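Beta-mannosidase (PDB 4CVU) probably hydrolyses beta-linked mannose residues from the non-reducing ends of mannosides, as a fungal member of glycoside hydrolase family 2. Local coordinates at residues T117-C121 / D122-G126; P128-Q131 / F132-W135. All coordinates share one frame; numbering follows the deposited sequence. Where two conformers were deposited one is given.

Contact 1 (T117-C121 / D122-G126); sequences TVKFC and DHIVG. With MAN (alpha-D-mannopyranose), chain C; MAN (alpha-D-mannopyranose), chain B; NAG (2-acetamido-2-deoxy-beta-D-glucopyranose), chain D; NAG (2-acetamido-2-deoxy-beta-D-glucopyranose), chain E.
Phe120 and His123 close a two-residue beta hairpin, the outer ladder of a six-stranded antiparallel sheet in the galactose-binding-like domain. The turn between them is type I', and Cys121 and Asp122 take its two inner positions with positive phi, which aspartate accepts more readily than most residues with a side chain; Cys121 is held there by its disulfide to Cys146. Phe120 N gives a bond of 3.1 Å to His123 O. The return bond, from His123 N to Phe120 O at 3.2 Å, arrives well above the carbonyl plane, 66° out of it, as the tight turn tilts the two peptides. Farther along, Val118 is gripped twice: its N reaches Gly126 O at 2.8 Å, and its O receives Val125 N at 2.9 Å. Since Val125 and Gly126 both face Val118, this is a classic beta bulge, and it shifts the register by one.

Lys119, Ile124 and Thr117 meet on one face. The aliphatic part of Lys119 lies across the branch of Ile124, CE to CG1 3.8 Å, so the lysine serves as a hydrocarbon here while NZ stays near, but not bonded to, Asp122. Thr117 CG2, anti to the backbone N, turns to that same isoleucine carbon. Thr117 OG1 sits beside the backbone N (chi1 -60°) and donates to NAG O6 at 2.9 Å. As an edge strand, 123-126 has a spare N-H: Ile124 N points almost straight (173°) at O4 of a mannose, 3.1 Å away.

On the opposite face Val118 packs against Leu107 and Phe109 of strand 103-109, while Phe120 reaches Ala142 and Leu143 of helix 140-145. The disulfide ties the turn to the chain just after that helix, and strand 152-156 pairs with 116-120 along its other edge.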
loop_
_atom_site.group_PDB
_atom_site.type_symbol
_atom_site.label_atom_id
_atom_site.label_comp_id
_atom_site.label_asym_id
_atom_site.label_seq_id
_atom_site.Cartn_x
_atom_site.Cartn_y
_atom_site.Cartn_z
ATOM N N THR A 117 -28.976 20.893 -8.634
ATOM C CA THR A 117 -29.662 21.847 -9.484
ATOM C C THR A 117 -29.675 21.217 -10.875
ATOM O O THR A 117 -28.625 21.049 -11.485
ATOM C CB THR A 117 -28.936 23.208 -9.484
ATOM O OG1 THR A 117 -28.892 23.724 -8.150
ATOM C CG2 THR A 117 -29.643 24.225 -10.393
ATOM N N VAL A 118 -30.857 20.838 -11.347
ATOM C CA VAL A 118 -30.985 20.168 -12.635
ATOM C C VAL A 118 -31.276 21.217 -13.711
ATOM O O VAL A 118 -32.168 22.058 -13.526
ATOM C CB VAL A 118 -32.128 19.132 -12.601
ATOM C CG1 VAL A 118 -32.196 18.362 -13.913
ATOM C CG2 VAL A 118 -31.962 18.172 -11.426
ATOM N N LYS A 119 -30.527 21.160 -14.813
ATOM C CA LYS A 119 -30.703 22.055 -15.946
ATOM C C LYS A 119 -30.841 21.286 -17.243
ATOM O O LYS A 119 -30.119 20.327 -17.486
ATOM C CB LYS A 119 -29.530 23.020 -16.106
ATOM C CG LYS A 119 -29.480 24.136 -15.092
ATOM C CD LYS A 119 -28.461 25.185 -15.511
ATOM C CE LYS A 119 -28.054 26.053 -14.332
ATOM N NZ LYS A 119 -27.479 27.363 -14.754
ATOM N N PHE A 120 -31.753 21.742 -18.092
ATOM C CA PHE A 120 -31.993 21.120 -19.379
ATOM C C PHE A 120 -32.060 22.246 -20.416
ATOM O O PHE A 120 -32.899 23.158 -20.321
ATOM C CB PHE A 120 -33.285 20.286 -19.346
ATOM C CG PHE A 120 -33.445 19.366 -20.524
ATOM C CD1 PHE A 120 -32.773 18.163 -20.575
ATOM C CD2 PHE A 120 -34.251 19.709 -21.588
ATOM C CE1 PHE A 120 -32.916 17.306 -21.649
ATOM C CE2 PHE A 120 -34.395 18.857 -22.674
ATOM C CZ PHE A 120 -33.736 17.656 -22.706
ATOM N N CYS A 121 -31.155 22.176 -21.387
ATOM C CA CYS A 121 -30.892 23.279 -22.314
ATOM C C CYS A 121 -30.755 24.598 -21.552
ATOM O O CYS A 121 -31.429 25.576 -21.864
ATOM C CB CYS A 121 -31.994 23.372 -23.372
ATOM S SG CYS A 121 -31.496 24.393 -24.787
ATOM N N ASP A 122 -29.954 24.604 -20.503
ATOM C CA ASP A 122 -29.612 25.817 -19.756
ATOM C C ASP A 122 -30.729 26.423 -18.861
ATOM O O ASP A 122 -30.561 27.477 -18.277
ATOM C CB ASP A 122 -29.091 26.860 -20.728
ATOM C CG ASP A 122 -27.748 27.396 -20.346
ATOM O OD1 ASP A 122 -27.434 27.427 -19.145
ATOM O OD2 ASP A 122 -27.003 27.801 -21.251
ATOM N N HIS A 123 -31.838 25.716 -18.721
ATOM C CA HIS A 123 -32.927 26.124 -17.869
ATOM C C HIS A 123 -32.977 25.310 -16.590
ATOM O O HIS A 123 -33.019 24.121 -16.662
ATOM C CB HIS A 123 -34.224 25.899 -18.626
ATOM C CG HIS A 123 -34.368 26.770 -19.833
ATOM N ND1 HIS A 123 -35.586 27.066 -20.388
ATOM C CD2 HIS A 123 -33.452 27.439 -20.561
ATOM C CE1 HIS A 123 -35.411 27.858 -21.425
ATOM N NE2 HIS A 123 -34.124 28.102 -21.550
ATOM N N ILE A 124 -33.031 25.960 -15.437
ATOM C CA ILE A 124 -33.202 25.237 -14.204
ATOM C C ILE A 124 -34.602 24.677 -14.203
ATOM O O ILE A 124 -35.567 25.409 -14.173
ATOM C CB ILE A 124 -32.990 26.102 -12.966
ATOM C CG1 ILE A 124 -31.543 26.526 -12.893
ATOM C CG2 ILE A 124 -33.342 25.316 -11.714
ATOM C CD1 ILE A 124 -31.280 27.681 -11.991
ATOM N N VAL A 125 -34.696 23.360 -14.218
ATOM C CA VAL A 125 -35.990 22.691 -14.232
ATOM C C VAL A 125 -36.325 22.024 -12.883
ATOM O O VAL A 125 -37.466 21.617 -12.657
ATOM C CB VAL A 125 -36.050 21.680 -15.392
ATOM C CG1 VAL A 125 -37.334 20.883 -15.359
ATOM C CG2 VAL A 125 -35.942 22.399 -16.725
ATOM N N GLY A 126 -35.338 21.913 -11.987
ATOM C CA GLY A 126 -35.581 21.308 -10.676
ATOM C C GLY A 126 -34.441 21.436 -9.689
ATOM O O GLY A 126 -33.298 21.568 -10.089
HETATM C C1 MAN C . -36.165 30.408 -13.837
HETATM C C2 MAN C . -36.206 29.971 -15.300
HETATM C C3 MAN C . -34.996 29.098 -15.632
HETATM C C4 MAN C . -33.711 29.822 -15.228
HETATM C C5 MAN C . -33.772 30.157 -13.729
HETATM C C6 MAN C . -32.530 30.893 -13.244
HETATM O O2 MAN C . -36.261 31.104 -16.150
HETATM O O3 MAN C . -34.991 28.756 -17.003
HETATM O O4 MAN C . -32.580 29.028 -15.542
HETATM O O5 MAN C . -34.919 30.952 -13.445
HETATM O O6 MAN C . -32.672 31.199 -11.866
HETATM C C1 MAN B . -35.699 28.881 -10.834
HETATM C C2 MAN B . -36.718 29.604 -11.715
HETATM C C3 MAN B . -38.114 29.126 -11.361
HETATM C C4 MAN B . -38.158 27.606 -11.521
HETATM C C5 MAN B . -37.063 26.946 -10.679
HETATM C C6 MAN B . -37.048 25.431 -10.859
HETATM O O2 MAN B . -36.477 29.257 -13.064
HETATM O O3 MAN B . -39.071 29.716 -12.209
HETATM O O4 MAN B . -39.395 27.107 -11.078
HETATM O O5 MAN B . -35.802 27.473 -11.011
HETATM O O6 MAN B . -36.127 24.941 -9.916
HETATM C C1 NAG D . -23.668 24.132 -5.577
HETATM C C2 NAG D . -23.964 25.417 -6.391
HETATM C C3 NAG D . -25.204 26.115 -5.849
HETATM C C4 NAG D . -26.379 25.154 -5.678
HETATM C C5 NAG D . -25.950 23.847 -4.963
HETATM C C6 NAG D . -27.074 22.787 -4.950
HETATM C C7 NAG D . -22.015 26.457 -7.391
HETATM C C8 NAG D . -20.867 27.417 -7.291
HETATM N N2 NAG D . -22.835 26.341 -6.351
HETATM O O3 NAG D . -25.547 27.163 -6.744
HETATM O O4 NAG D . -27.370 25.812 -4.902
HETATM O O5 NAG D . -24.802 23.287 -5.576
HETATM O O6 NAG D . -27.295 22.229 -6.235
HETATM O O7 NAG D . -22.162 25.811 -8.407
HETATM C C1 NAG E . -28.633 25.890 -5.613
HETATM C C2 NAG E . -29.779 26.138 -4.633
HETATM C C3 NAG E . -31.123 26.254 -5.363
HETATM C C4 NAG E . -31.034 27.213 -6.538
HETATM C C5 NAG E . -29.825 26.844 -7.416
HETATM C C6 NAG E . -29.668 27.802 -8.589
HETATM C C7 NAG E . -29.496 25.068 -2.420
HETATM C C8 NAG E . -28.826 26.251 -1.855
HETATM N N2 NAG E . -29.885 25.062 -3.675
HETATM O O3 NAG E . -32.141 26.628 -4.463
HETATM O O4 NAG E . -32.237 27.079 -7.275
HETATM O O5 NAG E . -28.646 26.897 -6.630
HETATM O O6 NAG E . -29.336 29.036 -8.016
HETATM O O7 NAG E . -29.649 24.061 -1.706
#

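Contact 2 (P128-Q131 / F132-W135); sequences PDNQ and FRQW. With NA (sodium ion), chain F; MAN (alpha-D-mannopyranose), chain G.
Trp135 folds back so that one face meets Pro128 and its edge meets Asn130, closing the loop that leads into strand 135-138. From CB, its indole leaves with CG beside the backbone N (chi1 -60°), which lays the five-membered ring against the proline: Pro128 CB sits 3.6 Å from that ring's centroid, a CH-pi contact suited to a rigid, flat-sided residue. On the opposite face lies Arg133 CB. At the edge, NE1 donates to Asn130 O at 3.2 Å, with a weak second link to a water that also accepts from Asn130 N. Farther out, CZ2 touches Asn130 CB at 3.7 Å, and the tip, CH2, meets both Asp129 OD1 and one face of the Arg133 guanidinium, whose NH1 is hydrogen-bonded to Asn463 OD1.

Asn130 also starts a type I turn ending at Arg133, whose N gives only a weak bond to Asn130 O. The asparagine's OD1 accepts Phe132 N at 2.7 Å; its short side chain, with CG anti to the backbone N (chi1 -163°), is the right length to do so, while ND2 is held by the same Asn463 OD1 and by Glu467. Gln131 CB lies over one face of Phe132.

Asp129 OD2 binds a sodium ion at 2.6 Å and accepts a hydrogen bond from O4 of a mannose. The side-chain bond from Asn130 to the N-H two residues on is an Asx turn, here coinciding with the start of a type I beta turn.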
loop_
_atom_site.group_PDB
_atom_site.type_symbol
_atom_site.label_atom_id
_atom_site.label_comp_id
_atom_site.label_asym_id
_atom_site.label_seq_id
_atom_site.Cartn_x
_atom_site.Cartn_y
_atom_site.Cartn_z
ATOM N N PRO A 128 -33.735 19.158 -6.604
ATOM C CA PRO A 128 -33.933 18.020 -5.698
ATOM C C PRO A 128 -33.156 18.148 -4.384
ATOM O O PRO A 128 -32.019 18.645 -4.371
ATOM C CB PRO A 128 -33.422 16.804 -6.494
ATOM C CG PRO A 128 -33.013 17.279 -7.840
ATOM C CD PRO A 128 -33.314 18.744 -7.956
ATOM N N ASP A 129 -33.756 17.701 -3.289
ATOM C CA ASP A 129 -33.072 17.718 -1.995
ATOM C C ASP A 129 -33.372 16.509 -1.114
ATOM O O ASP A 129 -33.563 16.639 0.087
ATOM C CB ASP A 129 -33.419 18.999 -1.254
ATOM C CG ASP A 129 -34.913 19.128 -0.970
ATOM O OD1 ASP A 129 -35.723 18.341 -1.513
ATOM O OD2 ASP A 129 -35.249 20.022 -0.175
ATOM N N ASN A 130 -33.417 15.333 -1.727
ATOM C CA ASN A 130 -33.645 14.090 -0.988
ATOM C C ASN A 130 -33.039 12.918 -1.714
ATOM O O ASN A 130 -33.475 12.543 -2.801
ATOM C CB ASN A 130 -35.149 13.850 -0.746
ATOM C CG ASN A 130 -35.412 12.808 0.344
ATOM O OD1 ASN A 130 -34.754 11.759 0.402
ATOM N ND2 ASN A 130 -36.391 13.070 1.191
ATOM N N GLN A 131 -32.031 12.321 -1.099
ATOM C CA GLN A 131 -31.399 11.135 -1.644
ATOM C C GLN A 131 -32.394 10.006 -1.885
ATOM O O GLN A 131 -32.221 9.233 -2.800
ATOM C CB GLN A 131 -30.317 10.633 -0.666
ATOM C CG GLN A 131 -29.545 9.439 -1.158
ATOM C CD GLN A 131 -28.386 8.986 -0.245
ATOM O OE1 GLN A 131 -28.074 9.564 0.803
ATOM N NE2 GLN A 131 -27.796 7.895 -0.633
ATOM N N PHE A 132 -33.413 9.907 -1.025
ATOM C CA PHE A 132 -34.302 8.757 -0.954
ATOM C C PHE A 132 -35.603 8.893 -1.790
ATOM O O PHE A 132 -36.534 8.100 -1.578
ATOM C CB PHE A 132 -34.685 8.522 0.522
ATOM C CG PHE A 132 -33.512 8.536 1.460
ATOM C CD1 PHE A 132 -32.389 7.786 1.181
ATOM C CD2 PHE A 132 -33.556 9.270 2.631
ATOM C CE1 PHE A 132 -31.295 7.809 2.050
ATOM C CE2 PHE A 132 -32.473 9.294 3.510
ATOM C CZ PHE A 132 -31.350 8.548 3.231
ATOM N N ARG A 133 -35.645 9.855 -2.730
ATOM C CA ARG A 133 -36.838 10.125 -3.564
ATOM C C ARG A 133 -36.589 9.980 -5.056
ATOM O O ARG A 133 -35.501 10.266 -5.550
ATOM C CB ARG A 133 -37.406 11.532 -3.302
ATOM C CG ARG A 133 -38.183 11.627 -2.009
ATOM C CD ARG A 133 -38.664 13.013 -1.699
ATOM N NE ARG A 133 -39.871 13.412 -2.443
ATOM C CZ ARG A 133 -40.418 14.618 -2.380
ATOM N NH1 ARG A 133 -39.877 15.556 -1.610
ATOM N NH2 ARG A 133 -41.514 14.899 -3.086
ATOM N N GLN A 134 -37.639 9.532 -5.755
ATOM C CA GLN A 134 -37.670 9.529 -7.203
ATOM C C GLN A 134 -38.157 10.908 -7.616
ATOM O O GLN A 134 -39.224 11.366 -7.150
ATOM C CB GLN A 134 -38.653 8.478 -7.701
ATOM C CG GLN A 134 -38.818 8.381 -9.211
ATOM C CD GLN A 134 -39.770 7.258 -9.588
ATOM O OE1 GLN A 134 -40.899 7.206 -9.090
ATOM N NE2 GLN A 134 -39.336 6.370 -10.489
ATOM N N TRP A 135 -37.381 11.576 -8.468
ATOM C CA TRP A 135 -37.745 12.905 -8.934
ATOM C C TRP A 135 -38.075 12.839 -10.414
ATOM O O TRP A 135 -37.427 12.109 -11.160
ATOM C CB TRP A 135 -36.590 13.894 -8.690
ATOM C CG TRP A 135 -36.179 14.055 -7.234
ATOM C CD1 TRP A 135 -35.075 13.499 -6.623
ATOM C CD2 TRP A 135 -36.832 14.839 -6.221
ATOM N NE1 TRP A 135 -35.017 13.887 -5.306
ATOM C CE2 TRP A 135 -36.082 14.705 -5.034
ATOM C CE3 TRP A 135 -37.966 15.660 -6.206
ATOM C CZ2 TRP A 135 -36.447 15.339 -3.845
ATOM C CZ3 TRP A 135 -38.311 16.290 -5.021
ATOM C CH2 TRP A 135 -37.559 16.126 -3.861
HETATM NA NA NA F . -37.653 20.743 0.500
HETATM C C1 MAN G . -34.511 25.569 2.593
HETATM C C2 MAN G . -34.528 24.551 3.731
HETATM C C3 MAN G . -33.853 23.254 3.279
HETATM C C4 MAN G . -34.480 22.749 1.974
HETATM C C5 MAN G . -34.405 23.853 0.912
HETATM C C6 MAN G . -35.062 23.467 -0.413
HETATM O O2 MAN G . -35.859 24.268 4.125
HETATM O O3 MAN G . -33.995 22.300 4.295
HETATM O O4 MAN G . -33.825 21.592 1.523
HETATM O O5 MAN G . -35.047 25.014 1.403
HETATM O O6 MAN G . -34.717 24.379 -1.433
HETATM O O HOH W 1 -33.060 11.428 -5.105
HETATM O O HOH W 2 -32.056 14.717 -4.159
HETATM O O HOH W 3 -37.336 21.064 -1.614
#

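In the fold
The two contacts follow each other along the chain within the same galactose-binding-like domain, and their centres lie about 16 Å apart. They meet where Val118 CG2 of contact 1 packs on Pro128 CD of contact 2, 3.8 Å away, so the hairpin's valine packs on the same proline whose CB lies over the indole of Trp135. Both also touch sugars attached to the protein itself: the hairpin through Thr117 and Ile124, the loop through Asp129. These are neighbours of glycans rather than a substrate pocket. Contact 2 lies deeper and borders helix 458-475: its centre is about 23 Å from the centre of the chain. The centre of contact 1 is about 37 Å from the centre of the chain.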